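Local structure of putative pyridoxamine 5-phosphate-dependent dehydrase, Wbdk (Escherichia coli, 2GMS) at residues E164-T169 against H190-M195; F30-Y35 against N250-E255; K130-V135 against I156-D161; I4-A9 against L369-H374. The protein catalyses the removal of the C3'-hydroxyl group from GDP-4-keto-6-deoxy-D-mannose, a coenzyme B6-dependent step in the biosynthesis of L-colitose for the O-antigen. All coordinates share one frame; numbering follows the deposited sequence.

Overall arrangement
From the N terminus, residues 4-9 cross the end region of strand 368-372. Contact 4 therefore closes a loop over nearly the whole chain, and the other three contacts nest within it. It ties the N-terminal arm to the small antiparallel sheet. Contact 2 closes the next loop, joining the start of helix 34-47 to the loop that enters helix 255-286. Contacts 3 and 1 both lie inside that loop. They follow in series and do not cross. Contact 3 pairs two neighbouring strands of the large mixed sheet. Contact 1 joins two loops that leave this sheet. Contacts 1 and 3 touch the same cofactor; contact 2 reaches the other one, shared with the second subunit.

Contact 1 of 4, residues E164-T169 against H190-M195; sequences ESMGAT and HHIATM. With P0P ([4-(dihydroxymethyl)-5-hydroxy-6-methylpyridin-3-yl]methyl dihydrogen phosphate), chain D.
M166 and H191 bring the two loops together, their CA atoms 6.3 Å apart, where 164-169 folds into a type II beta turn from S165 to A168. G167 is the third residue of this turn and has a positive phi of 92°. No hydrogen bond joins the two segments. Carbonyl groups pack on an imidazole instead. The oxygen M166 O stands over the centre of one face of the H191 ring, 3.4 Å above its plane. A second carbonyl comes in at the ring edge, with E164 O 3.2 Å from H191 CE1. S302 fixes both partners from outside: its OG bonds to M166 O, and its carbonyl oxygen bonds to H191 NE2.

The M166 side chain leaves with CG anti to the backbone N (chi1 174°). M166 and H191 pass each other head to tail, and M166 crosses I192 at about a right angle. M166 SD lies 3.8 Å from I192 CG1. A bend at chi3 (-75°) carries M166 CE to within 4.0 Å of I192 CD1.

Both segments also line the cofactor pocket. E164 OE2 accepts a hydrogen bond of 2.6 Å from O3 of P0P. H190, probably the proton donor and acceptor of the reaction, turns its ring edge to the hydrated C4A group, with CE1 3.2 Å from O4A. The contact is buried. M166 packs on F43 and F47 of helix 34-47 and on F184 of strand 181-185. H191 rests on I272 and R275 of helix 255-286.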
# COMPACT_ATOMS: atom_id res chain seq x y z
N GLU A 164 -10.71 -14.05 -5.18
CA GLU A 164 -12.15 -14.30 -5.33
C GLU A 164 -12.58 -15.69 -4.91
O GLU A 164 -13.78 -16.00 -4.91
CB GLU A 164 -12.60 -14.15 -6.80
CG GLU A 164 -12.42 -12.70 -7.31
CD GLU A 164 -12.69 -12.56 -8.80
OE1 GLU A 164 -13.07 -13.48 -9.50
OE2 GLU A 164 -12.44 -11.35 -9.25
N SER A 165 -11.61 -16.55 -4.59
CA SER A 165 -11.94 -17.91 -4.29
C SER A 165 -11.55 -18.45 -2.92
O SER A 165 -11.31 -19.65 -2.73
CB SER A 165 -11.58 -18.82 -5.45
OG SER A 165 -12.07 -18.28 -6.67
N MET A 166 -11.53 -17.57 -1.95
CA MET A 166 -11.23 -18.04 -0.64
C MET A 166 -12.20 -19.16 -0.31
O MET A 166 -13.41 -19.01 -0.48
CB MET A 166 -11.46 -16.92 0.38
CG MET A 166 -11.29 -17.43 1.80
SD MET A 166 -11.50 -16.13 3.05
CE MET A 166 -9.94 -15.22 2.87
N GLY A 167 -11.68 -20.27 0.20
CA GLY A 167 -12.53 -21.37 0.60
C GLY A 167 -12.77 -22.42 -0.49
O GLY A 167 -13.37 -23.46 -0.23
N ALA A 168 -12.31 -22.18 -1.70
CA ALA A 168 -12.52 -23.19 -2.72
C ALA A 168 -11.51 -24.32 -2.52
O ALA A 168 -10.41 -24.12 -1.98
CB ALA A 168 -12.38 -22.57 -4.10
N THR A 169 -11.88 -25.51 -2.97
CA THR A 169 -10.99 -26.64 -2.86
C THR A 169 -10.96 -27.39 -4.18
O THR A 169 -11.90 -27.32 -4.98
CB THR A 169 -11.37 -27.65 -1.76
OG1 THR A 169 -12.64 -28.24 -2.02
CG2 THR A 169 -11.38 -26.95 -0.41
N HIS A 190 -16.18 -9.66 0.26
CA HIS A 190 -15.49 -10.83 -0.21
C HIS A 190 -16.00 -11.96 0.66
O HIS A 190 -16.96 -11.73 1.38
CB HIS A 190 -13.98 -10.61 -0.09
CG HIS A 190 -13.58 -9.85 -1.29
ND1 HIS A 190 -12.70 -10.37 -2.25
CD2 HIS A 190 -14.02 -8.63 -1.72
CE1 HIS A 190 -12.60 -9.44 -3.20
NE2 HIS A 190 -13.39 -8.38 -2.92
N HIS A 191 -15.38 -13.14 0.64
CA HIS A 191 -15.83 -14.23 1.50
C HIS A 191 -15.87 -13.82 2.98
O HIS A 191 -16.79 -14.13 3.74
CB HIS A 191 -15.03 -15.52 1.24
CG HIS A 191 -15.43 -16.10 -0.09
ND1 HIS A 191 -14.87 -15.66 -1.29
CD2 HIS A 191 -16.36 -17.07 -0.38
CE1 HIS A 191 -15.46 -16.36 -2.26
NE2 HIS A 191 -16.35 -17.20 -1.75
N ILE A 192 -14.82 -13.08 3.38
CA ILE A 192 -14.66 -12.45 4.69
C ILE A 192 -14.31 -10.98 4.43
O ILE A 192 -13.80 -10.62 3.35
CB ILE A 192 -13.67 -13.12 5.65
CG1 ILE A 192 -12.23 -13.01 5.16
CG2 ILE A 192 -14.06 -14.57 5.83
CD1 ILE A 192 -11.17 -13.35 6.20
N ALA A 193 -14.58 -10.09 5.38
CA ALA A 193 -14.32 -8.67 5.16
C ALA A 193 -13.77 -7.99 6.40
O ALA A 193 -14.33 -8.11 7.48
CB ALA A 193 -15.62 -7.99 4.74
N THR A 194 -12.68 -7.26 6.21
CA THR A 194 -12.04 -6.56 7.32
C THR A 194 -11.84 -5.08 7.04
O THR A 194 -10.89 -4.46 7.54
CB THR A 194 -10.67 -7.22 7.59
OG1 THR A 194 -9.86 -7.13 6.43
CG2 THR A 194 -10.87 -8.70 7.92
N MET A 195 -12.78 -4.53 6.25
CA MET A 195 -12.81 -3.16 5.76
C MET A 195 -12.00 -3.17 4.47
O MET A 195 -12.53 -3.11 3.36
CB MET A 195 -12.33 -2.13 6.80
CG MET A 195 -13.24 -2.19 8.01
SD MET A 195 -12.80 -0.99 9.29
CE MET A 195 -11.10 -1.51 9.67
O3 P0P D . -10.81 -9.88 -7.77
N1 P0P D . -7.26 -9.80 -7.66
C2 P0P D . -8.48 -10.17 -8.00
C2A P0P D . -8.71 -11.31 -8.96
C3 P0P D . -9.56 -9.52 -7.46
C4 P0P D . -9.34 -8.47 -6.57
C4A P0P D . -10.54 -7.78 -5.96
O4A P0P D . -11.67 -8.60 -6.11
O4B P0P D . -10.78 -6.55 -6.56
C5 P0P D . -8.03 -8.02 -6.27
C6 P0P D . -7.03 -8.78 -6.82
C5A P0P D . -7.96 -7.06 -5.32
O4P P0P D . -8.11 -7.18 -3.97
P P0P D . -8.30 -5.77 -3.24
O1P P0P D . -9.55 -5.19 -3.77
O2P P0P D . -8.47 -6.14 -1.68
O3P P0P D . -7.06 -4.76 -3.45

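Contact 2 of 4, residues F30-Y35 against N250-E255; sequences FTMGEY and NVRPLE. With P0P ([4-(dihydroxymethyl)-5-hydroxy-6-methylpyridin-3-yl]methyl dihydrogen phosphate), chain E.
The carboxylate of E255 binds backbone N-H groups at the N-terminal end of helix 34-47, where G33 holds the N-cap position. E255 OE2 accepts from Y35 N at 2.9 Å. E255 OE1 accepts from G33 N at 2.5 Å, a bond modelled unusually short and bent. The two donors lie off opposite faces of the carboxylate, well out of its plane. OE1 also accepts from V36 N. The helix end would probably stabilise the charge. E255 CG is anti to its backbone N, and a bend at chi2 (77°) turns the carboxylate to the helix start. Its plane lies 78° from the Y35 ring, whose edge meets OE2. The backbone adds E255 N to F30 O, 3.1 Å.

M32 crosses R252 at about a right angle, with M32 SD 3.6 Å from R252 CG and 3.9 Å from P253 CD. R252, a probable glutamate-binding residue, forms a salt bridge with E196 of the second subunit. N250 makes an Asx turn, OD1 accepting from R252 N at 3.2 Å. Its amide serves a cofactor held with the second subunit: N250 ND2 donates to the phosphate oxygen O3P of P0P, 2.9 Å away, at 174°.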
# COMPACT_ATOMS: atom_id res chain seq x y z
N PHE A 30 -3.05 0.56 18.09
CA PHE A 30 -3.61 0.57 16.76
C PHE A 30 -2.80 0.05 15.59
O PHE A 30 -3.36 -0.30 14.54
CB PHE A 30 -4.28 1.91 16.49
CG PHE A 30 -5.16 2.34 17.65
CD1 PHE A 30 -4.77 3.41 18.46
CD2 PHE A 30 -6.36 1.68 17.94
CE1 PHE A 30 -5.56 3.82 19.53
CE2 PHE A 30 -7.17 2.09 19.00
CZ PHE A 30 -6.77 3.17 19.79
N THR A 31 -1.49 -0.01 15.77
CA THR A 31 -0.55 -0.46 14.74
C THR A 31 -0.40 -1.98 14.72
O THR A 31 -0.51 -2.63 15.76
CB THR A 31 0.81 0.32 14.78
OG1 THR A 31 1.34 0.31 16.09
CG2 THR A 31 0.58 1.77 14.36
N MET A 32 -0.24 -2.53 13.52
CA MET A 32 -0.11 -3.97 13.35
C MET A 32 0.62 -4.61 14.53
O MET A 32 1.74 -4.22 14.90
CB MET A 32 0.53 -4.26 11.98
CG MET A 32 1.17 -5.62 11.80
SD MET A 32 2.24 -5.65 10.33
CE MET A 32 3.89 -5.75 11.10
N GLY A 33 -0.01 -5.59 15.18
CA GLY A 33 0.66 -6.18 16.31
C GLY A 33 0.18 -7.58 16.57
O GLY A 33 0.21 -8.43 15.67
N GLU A 34 -0.27 -7.79 17.81
CA GLU A 34 -0.77 -9.08 18.29
C GLU A 34 -1.96 -9.63 17.53
O GLU A 34 -1.92 -10.83 17.24
CB GLU A 34 -1.10 -9.17 19.79
CG GLU A 34 -0.08 -8.51 20.74
CD GLU A 34 -0.72 -8.18 22.05
OE1 GLU A 34 -1.65 -8.82 22.54
OE2 GLU A 34 -0.21 -7.08 22.59
N TYR A 35 -3.01 -8.81 17.31
CA TYR A 35 -4.16 -9.32 16.58
C TYR A 35 -3.80 -9.77 15.16
O TYR A 35 -4.23 -10.82 14.67
CB TYR A 35 -5.32 -8.32 16.54
CG TYR A 35 -5.99 -8.34 17.88
CD1 TYR A 35 -6.90 -9.35 18.20
CD2 TYR A 35 -5.65 -7.40 18.84
CE1 TYR A 35 -7.51 -9.38 19.46
CE2 TYR A 35 -6.25 -7.41 20.10
CZ TYR A 35 -7.19 -8.40 20.40
OH TYR A 35 -7.77 -8.43 21.65
N ASN A 250 5.54 0.03 2.69
CA ASN A 250 4.81 0.09 3.93
C ASN A 250 3.41 -0.31 3.52
O ASN A 250 2.67 0.52 3.03
CB ASN A 250 4.86 1.37 4.80
CG ASN A 250 3.88 1.30 5.97
OD1 ASN A 250 3.27 0.26 6.23
ND2 ASN A 250 3.71 2.40 6.71
N VAL A 251 3.10 -1.60 3.63
CA VAL A 251 1.77 -2.07 3.28
C VAL A 251 1.15 -2.81 4.45
O VAL A 251 0.39 -3.77 4.28
CB VAL A 251 1.66 -2.89 1.97
CG1 VAL A 251 1.85 -1.99 0.77
CG2 VAL A 251 2.65 -4.04 1.88
N ARG A 252 1.49 -2.36 5.66
CA ARG A 252 0.96 -3.05 6.81
C ARG A 252 -0.54 -2.87 6.95
O ARG A 252 -1.07 -1.82 6.57
CB ARG A 252 1.58 -2.50 8.08
CG ARG A 252 3.06 -2.80 8.24
CD ARG A 252 3.59 -2.17 9.53
NE ARG A 252 3.34 -0.72 9.58
CZ ARG A 252 4.15 0.19 10.14
NH1 ARG A 252 5.28 -0.13 10.76
NH2 ARG A 252 3.81 1.48 10.09
N PRO A 253 -1.23 -3.86 7.53
CA PRO A 253 -2.65 -3.73 7.76
C PRO A 253 -2.82 -3.09 9.14
O PRO A 253 -1.89 -3.06 9.95
CB PRO A 253 -3.22 -5.15 7.85
CG PRO A 253 -2.03 -6.00 8.30
CD PRO A 253 -0.78 -5.22 7.92
N LEU A 254 -4.00 -2.60 9.41
CA LEU A 254 -4.24 -2.02 10.72
C LEU A 254 -4.51 -3.15 11.71
O LEU A 254 -5.08 -4.20 11.36
CB LEU A 254 -5.48 -1.12 10.71
CG LEU A 254 -5.28 0.17 9.91
CD1 LEU A 254 -6.55 1.01 9.99
CD2 LEU A 254 -4.10 0.94 10.49
N GLU A 255 -4.11 -2.90 12.94
CA GLU A 255 -4.37 -3.89 13.97
C GLU A 255 -5.87 -4.26 14.02
O GLU A 255 -6.23 -5.42 14.24
CB GLU A 255 -3.89 -3.35 15.30
CG GLU A 255 -4.10 -4.38 16.41
CD GLU A 255 -3.10 -5.48 16.41
OE1 GLU A 255 -2.52 -5.91 15.42
OE2 GLU A 255 -2.93 -5.97 17.61
O3 P0P E . 10.31 9.84 8.40
N1 P0P E . 9.55 9.53 4.93
C2 P0P E . 10.13 9.96 6.05
C2A P0P E . 11.19 11.02 6.04
C3 P0P E . 9.74 9.42 7.25
C4 P0P E . 8.74 8.45 7.30
C4A P0P E . 8.32 7.90 8.66
O4A P0P E . 8.73 8.77 9.67
O4B P0P E . 8.88 6.65 8.90
C5 P0P E . 8.16 7.97 6.12
C6 P0P E . 8.58 8.60 4.95
C5A P0P E . 7.12 7.13 6.31
O4P P0P E . 5.85 7.40 6.61
P P0P E . 5.03 6.11 7.09
O1P P0P E . 5.60 5.61 8.35
O2P P0P E . 3.55 6.63 7.42
O3P P0P E . 5.01 4.93 6.00

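Contact 3 of 4, residues K130-V135 against I156-D161; sequences KAILTV and IILLED. With P0P ([4-(dihydroxymethyl)-5-hydroxy-6-methylpyridin-3-yl]methyl dihydrogen phosphate), chain D.
V135 and D161 are the last pair of two parallel strands, and the flat carboxylate of D161 comes to the edge of the P0P pyridine ring at its nitrogen. D161 OD2 lies near the ring plane, 2.8 Å from N1 of P0P. The carboxylate is also near the ring methyl, with D161 OD1 3.5 Å from C2A of P0P. An aspartate at the pyridine nitrogen is a hallmark of the aspartate aminotransferase fold. T93 OG1 and N62 ND2 hydrogen-bond to D161 OD2 and help to position it.

The strands belong to a beta-alpha-beta unit, connected by helix 144-151. Their directions differ by 25°, and five backbone hydrogen bonds join them. I132 and T134 each use both N and O. They bond to I157 and L159, and to L159 and D161. I157 N to K130 O completes the ladder.

A131, L133, V135, I157, L159 and D161 point to one face of the sheet. There L133 CD1 lies 3.7 Å from L159 CB, and both leucines pack on M65 of helix 58-68. The V135 and D161 side chains run alongside each other, V135 CG2 3.9 Å from D161 CB. I132, T134, L158 and E160 point to the other face. T134 CG2 touches L158 CD1 at 3.8 Å. T134 and E160 extend together from the sheet, and T134 packs on F144 and I147 of the connecting helix. With chi1 at 62°, T134 OG1 is turned to the same carbonyl that its own N-H reaches. L159 O accepts both T134 N and T134 OG1, each bond 2.9 Å long.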
# COMPACT_ATOMS: atom_id res chain seq x y z
N LYS A 130 8.76 -18.68 -17.45
CA LYS A 130 9.34 -18.74 -16.11
C LYS A 130 8.32 -18.92 -14.98
O LYS A 130 8.62 -19.43 -13.91
CB LYS A 130 10.16 -17.48 -15.91
CG LYS A 130 11.31 -17.38 -16.90
CD LYS A 130 12.40 -18.39 -16.53
CE LYS A 130 12.87 -19.25 -17.71
NZ LYS A 130 12.97 -20.72 -17.41
N ALA A 131 7.10 -18.46 -15.21
CA ALA A 131 6.04 -18.51 -14.22
C ALA A 131 4.66 -18.41 -14.85
O ALA A 131 4.46 -17.86 -15.95
CB ALA A 131 6.19 -17.35 -13.24
N ILE A 132 3.73 -18.98 -14.11
CA ILE A 132 2.36 -18.97 -14.51
C ILE A 132 1.56 -18.41 -13.36
O ILE A 132 1.56 -18.94 -12.24
CB ILE A 132 1.85 -20.36 -14.83
CG1 ILE A 132 2.62 -20.91 -16.03
CG2 ILE A 132 0.34 -20.30 -15.09
CD1 ILE A 132 2.37 -22.39 -16.25
N LEU A 133 0.89 -17.31 -13.63
CA LEU A 133 0.10 -16.72 -12.59
C LEU A 133 -1.35 -17.02 -12.87
O LEU A 133 -1.95 -16.37 -13.72
CB LEU A 133 0.36 -15.21 -12.49
CG LEU A 133 -0.65 -14.44 -11.64
CD1 LEU A 133 -0.65 -14.97 -10.21
CD2 LEU A 133 -0.23 -12.99 -11.61
N THR A 134 -1.88 -18.02 -12.15
CA THR A 134 -3.27 -18.43 -12.29
C THR A 134 -4.17 -17.57 -11.42
O THR A 134 -3.73 -17.00 -10.43
CB THR A 134 -3.51 -19.91 -11.95
OG1 THR A 134 -3.18 -20.19 -10.60
CG2 THR A 134 -2.73 -20.82 -12.88
N VAL A 135 -5.44 -17.50 -11.80
CA VAL A 135 -6.44 -16.76 -11.09
C VAL A 135 -7.64 -17.68 -10.91
O VAL A 135 -8.09 -18.28 -11.88
CB VAL A 135 -6.81 -15.47 -11.87
CG1 VAL A 135 -8.00 -14.73 -11.27
CG2 VAL A 135 -5.62 -14.51 -12.02
N ILE A 156 9.08 -24.03 -13.65
CA ILE A 156 8.19 -22.93 -13.82
C ILE A 156 7.52 -22.73 -12.50
O ILE A 156 7.11 -23.69 -11.87
CB ILE A 156 7.18 -23.28 -14.90
CG1 ILE A 156 7.94 -23.49 -16.20
CG2 ILE A 156 6.10 -22.21 -15.06
CD1 ILE A 156 7.09 -24.06 -17.33
N ILE A 157 7.47 -21.48 -12.09
CA ILE A 157 6.82 -21.11 -10.85
C ILE A 157 5.33 -20.96 -11.06
O ILE A 157 4.87 -20.28 -11.98
CB ILE A 157 7.37 -19.78 -10.36
CG1 ILE A 157 8.84 -19.97 -10.01
CG2 ILE A 157 6.57 -19.32 -9.13
CD1 ILE A 157 9.66 -18.71 -10.18
N LEU A 158 4.57 -21.57 -10.18
CA LEU A 158 3.15 -21.46 -10.25
C LEU A 158 2.70 -20.52 -9.16
O LEU A 158 3.08 -20.69 -8.00
CB LEU A 158 2.48 -22.81 -9.98
CG LEU A 158 0.95 -22.67 -9.94
CD1 LEU A 158 0.41 -22.33 -11.32
CD2 LEU A 158 0.33 -23.99 -9.50
N LEU A 159 1.90 -19.54 -9.54
CA LEU A 159 1.39 -18.60 -8.57
C LEU A 159 -0.13 -18.57 -8.65
O LEU A 159 -0.71 -18.94 -9.68
CB LEU A 159 1.94 -17.18 -8.78
CG LEU A 159 3.46 -17.15 -8.68
CD1 LEU A 159 3.89 -15.80 -9.21
CD2 LEU A 159 3.90 -17.27 -7.21
N GLU A 160 -0.75 -18.09 -7.57
CA GLU A 160 -2.19 -17.97 -7.51
C GLU A 160 -2.71 -16.65 -6.97
O GLU A 160 -2.35 -16.21 -5.88
CB GLU A 160 -2.86 -19.03 -6.61
CG GLU A 160 -2.84 -20.48 -7.10
CD GLU A 160 -3.51 -21.37 -6.11
OE1 GLU A 160 -4.74 -21.45 -6.04
OE2 GLU A 160 -2.68 -21.99 -5.31
N ASP A 161 -3.61 -16.05 -7.73
CA ASP A 161 -4.33 -14.89 -7.25
C ASP A 161 -5.65 -15.53 -6.82
O ASP A 161 -6.46 -15.93 -7.67
CB ASP A 161 -4.55 -13.80 -8.32
CG ASP A 161 -5.45 -12.68 -7.84
OD1 ASP A 161 -6.28 -12.83 -6.94
OD2 ASP A 161 -5.25 -11.54 -8.49
O3 P0P D . -10.81 -9.88 -7.77
N1 P0P D . -7.26 -9.80 -7.66
C2 P0P D . -8.48 -10.17 -8.00
C2A P0P D . -8.71 -11.31 -8.96
C3 P0P D . -9.56 -9.52 -7.46
C4 P0P D . -9.34 -8.47 -6.57
C4A P0P D . -10.54 -7.78 -5.96
O4A P0P D . -11.67 -8.60 -6.11
O4B P0P D . -10.78 -6.55 -6.56
C5 P0P D . -8.03 -8.02 -6.27
C6 P0P D . -7.03 -8.78 -6.82
C5A P0P D . -7.96 -7.06 -5.32
O4P P0P D . -8.11 -7.18 -3.97
P P0P D . -8.30 -5.77 -3.24
O1P P0P D . -9.55 -5.19 -3.77
O2P P0P D . -8.47 -6.14 -1.68
O3P P0P D . -7.06 -4.76 -3.45

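Contact 4 of 4, residues I4-A9 against L369-H374; sequences INYPLA and LFVGNH
Y6 swings its CG anti to the backbone N (chi1 -173°), which carries the ring across to G372. Y6 OH donates a 2.6 Å hydrogen bond to G372 O, almost in line with the carbonyl. The acceptor lies at the edge of the ring, in its plane. H374 points toward the arm, with CG anti to its own carbonyl carbon. H374 NE2 donates to P7 O at 2.7 Å, but the bond is weak, with an angle of 124° at the hydrogen. That carbonyl oxygen also lies in the plane of the imidazole, at its edge.

Between these two links the backbones come very close. The CA atoms of L8 and G372 are 4.2 Å apart, possible because G372 carries no side chain. The CB of L8 points away, yet its branch CD2 folds back to 3.4 Å from G372 N. L8 CD2 also touches F370 CE2 at 4.0 Å. V371 CG2 lies 3.9 Å from Y6 OH. The two runs are 76° apart in direction, so the arm crosses 370-374 and does not run along it as a further strand.

L8 N bonds to E331, a probable substrate-binding residue. The contact thus ties the N-terminal arm to strand 368-372, at one edge of the small antiparallel sheet. F306 of strand 305-310 and L385 of helix 379-388 both pack on Y6 and V371.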
# COMPACT_ATOMS: atom_id res chain seq x y z
N ILE A 4 -33.58 -1.98 -3.78
CA ILE A 4 -32.95 -3.10 -4.43
C ILE A 4 -33.57 -4.38 -3.94
O ILE A 4 -33.68 -4.62 -2.74
CB ILE A 4 -31.45 -3.15 -4.11
CG1 ILE A 4 -30.79 -1.84 -4.50
CG2 ILE A 4 -30.79 -4.28 -4.90
CD1 ILE A 4 -30.56 -1.75 -6.00
N ASN A 5 -33.96 -5.21 -4.88
CA ASN A 5 -34.53 -6.49 -4.56
C ASN A 5 -33.45 -7.56 -4.41
O ASN A 5 -33.63 -8.55 -3.69
CB ASN A 5 -35.54 -6.90 -5.64
CG ASN A 5 -36.86 -6.18 -5.46
OD1 ASN A 5 -37.33 -5.98 -4.33
ND2 ASN A 5 -37.50 -5.84 -6.58
N TYR A 6 -32.33 -7.39 -5.09
CA TYR A 6 -31.26 -8.38 -5.07
C TYR A 6 -29.93 -7.69 -5.27
O TYR A 6 -29.53 -7.35 -6.39
CB TYR A 6 -31.53 -9.37 -6.25
CG TYR A 6 -30.64 -10.61 -6.35
CD1 TYR A 6 -31.08 -11.70 -7.09
CD2 TYR A 6 -29.39 -10.71 -5.74
CE1 TYR A 6 -30.32 -12.86 -7.24
CE2 TYR A 6 -28.59 -11.85 -5.89
CZ TYR A 6 -29.07 -12.93 -6.64
OH TYR A 6 -28.31 -14.08 -6.78
N PRO A 7 -29.24 -7.47 -4.15
CA PRO A 7 -28.00 -6.75 -4.13
C PRO A 7 -26.80 -7.59 -4.45
O PRO A 7 -26.77 -8.81 -4.26
CB PRO A 7 -27.85 -6.22 -2.71
CG PRO A 7 -28.77 -7.08 -1.86
CD PRO A 7 -29.78 -7.72 -2.79
N LEU A 8 -25.79 -6.91 -4.96
CA LEU A 8 -24.59 -7.61 -5.30
C LEU A 8 -23.87 -7.95 -4.02
O LEU A 8 -23.32 -9.04 -3.89
CB LEU A 8 -23.67 -6.77 -6.19
CG LEU A 8 -24.11 -6.74 -7.65
CD1 LEU A 8 -23.40 -5.59 -8.36
CD2 LEU A 8 -23.78 -8.07 -8.31
N ALA A 9 -23.89 -6.99 -3.08
CA ALA A 9 -23.20 -7.12 -1.79
C ALA A 9 -24.04 -7.09 -0.51
O ALA A 9 -25.21 -6.72 -0.48
CB ALA A 9 -22.07 -6.11 -1.66
N LEU A 369 -22.32 -11.30 -17.83
CA LEU A 369 -22.81 -10.54 -16.70
C LEU A 369 -22.80 -11.39 -15.45
O LEU A 369 -22.75 -12.61 -15.55
CB LEU A 369 -24.07 -9.68 -16.90
CG LEU A 369 -25.25 -10.41 -17.52
CD1 LEU A 369 -25.25 -11.87 -17.11
CD2 LEU A 369 -26.53 -9.74 -17.04
N PHE A 370 -22.86 -10.73 -14.30
CA PHE A 370 -22.77 -11.36 -13.01
C PHE A 370 -23.74 -10.72 -12.00
O PHE A 370 -23.92 -9.48 -12.01
CB PHE A 370 -21.29 -11.08 -12.61
CG PHE A 370 -20.86 -11.25 -11.18
CD1 PHE A 370 -20.20 -12.41 -10.78
CD2 PHE A 370 -21.06 -10.24 -10.24
CE1 PHE A 370 -19.78 -12.57 -9.46
CE2 PHE A 370 -20.63 -10.38 -8.92
CZ PHE A 370 -19.99 -11.55 -8.53
N VAL A 371 -24.36 -11.57 -11.15
CA VAL A 371 -25.24 -11.19 -10.03
C VAL A 371 -24.61 -11.79 -8.78
O VAL A 371 -23.79 -12.72 -8.88
CB VAL A 371 -26.71 -11.54 -10.17
CG1 VAL A 371 -27.30 -10.80 -11.37
CG2 VAL A 371 -26.87 -13.05 -10.31
N GLY A 372 -24.93 -11.24 -7.62
CA GLY A 372 -24.27 -11.68 -6.41
C GLY A 372 -24.73 -12.98 -5.78
O GLY A 372 -25.84 -13.48 -6.06
N ASN A 373 -23.83 -13.49 -4.92
CA ASN A 373 -24.02 -14.67 -4.07
C ASN A 373 -23.60 -14.14 -2.71
O ASN A 373 -22.74 -13.28 -2.66
CB ASN A 373 -23.30 -15.98 -4.49
CG ASN A 373 -23.81 -17.19 -3.73
OD1 ASN A 373 -24.91 -17.14 -3.16
ND2 ASN A 373 -23.02 -18.29 -3.72
N HIS A 374 -24.28 -14.57 -1.65
CA HIS A 374 -24.01 -14.07 -0.32
C HIS A 374 -24.03 -15.20 0.67
O HIS A 374 -24.51 -16.27 0.36
CB HIS A 374 -25.08 -13.04 0.12
CG HIS A 374 -25.47 -12.02 -0.89
ND1 HIS A 374 -24.55 -11.11 -1.38
CD2 HIS A 374 -26.66 -11.79 -1.51
CE1 HIS A 374 -25.17 -10.38 -2.30
NE2 HIS A 374 -26.44 -10.75 -2.39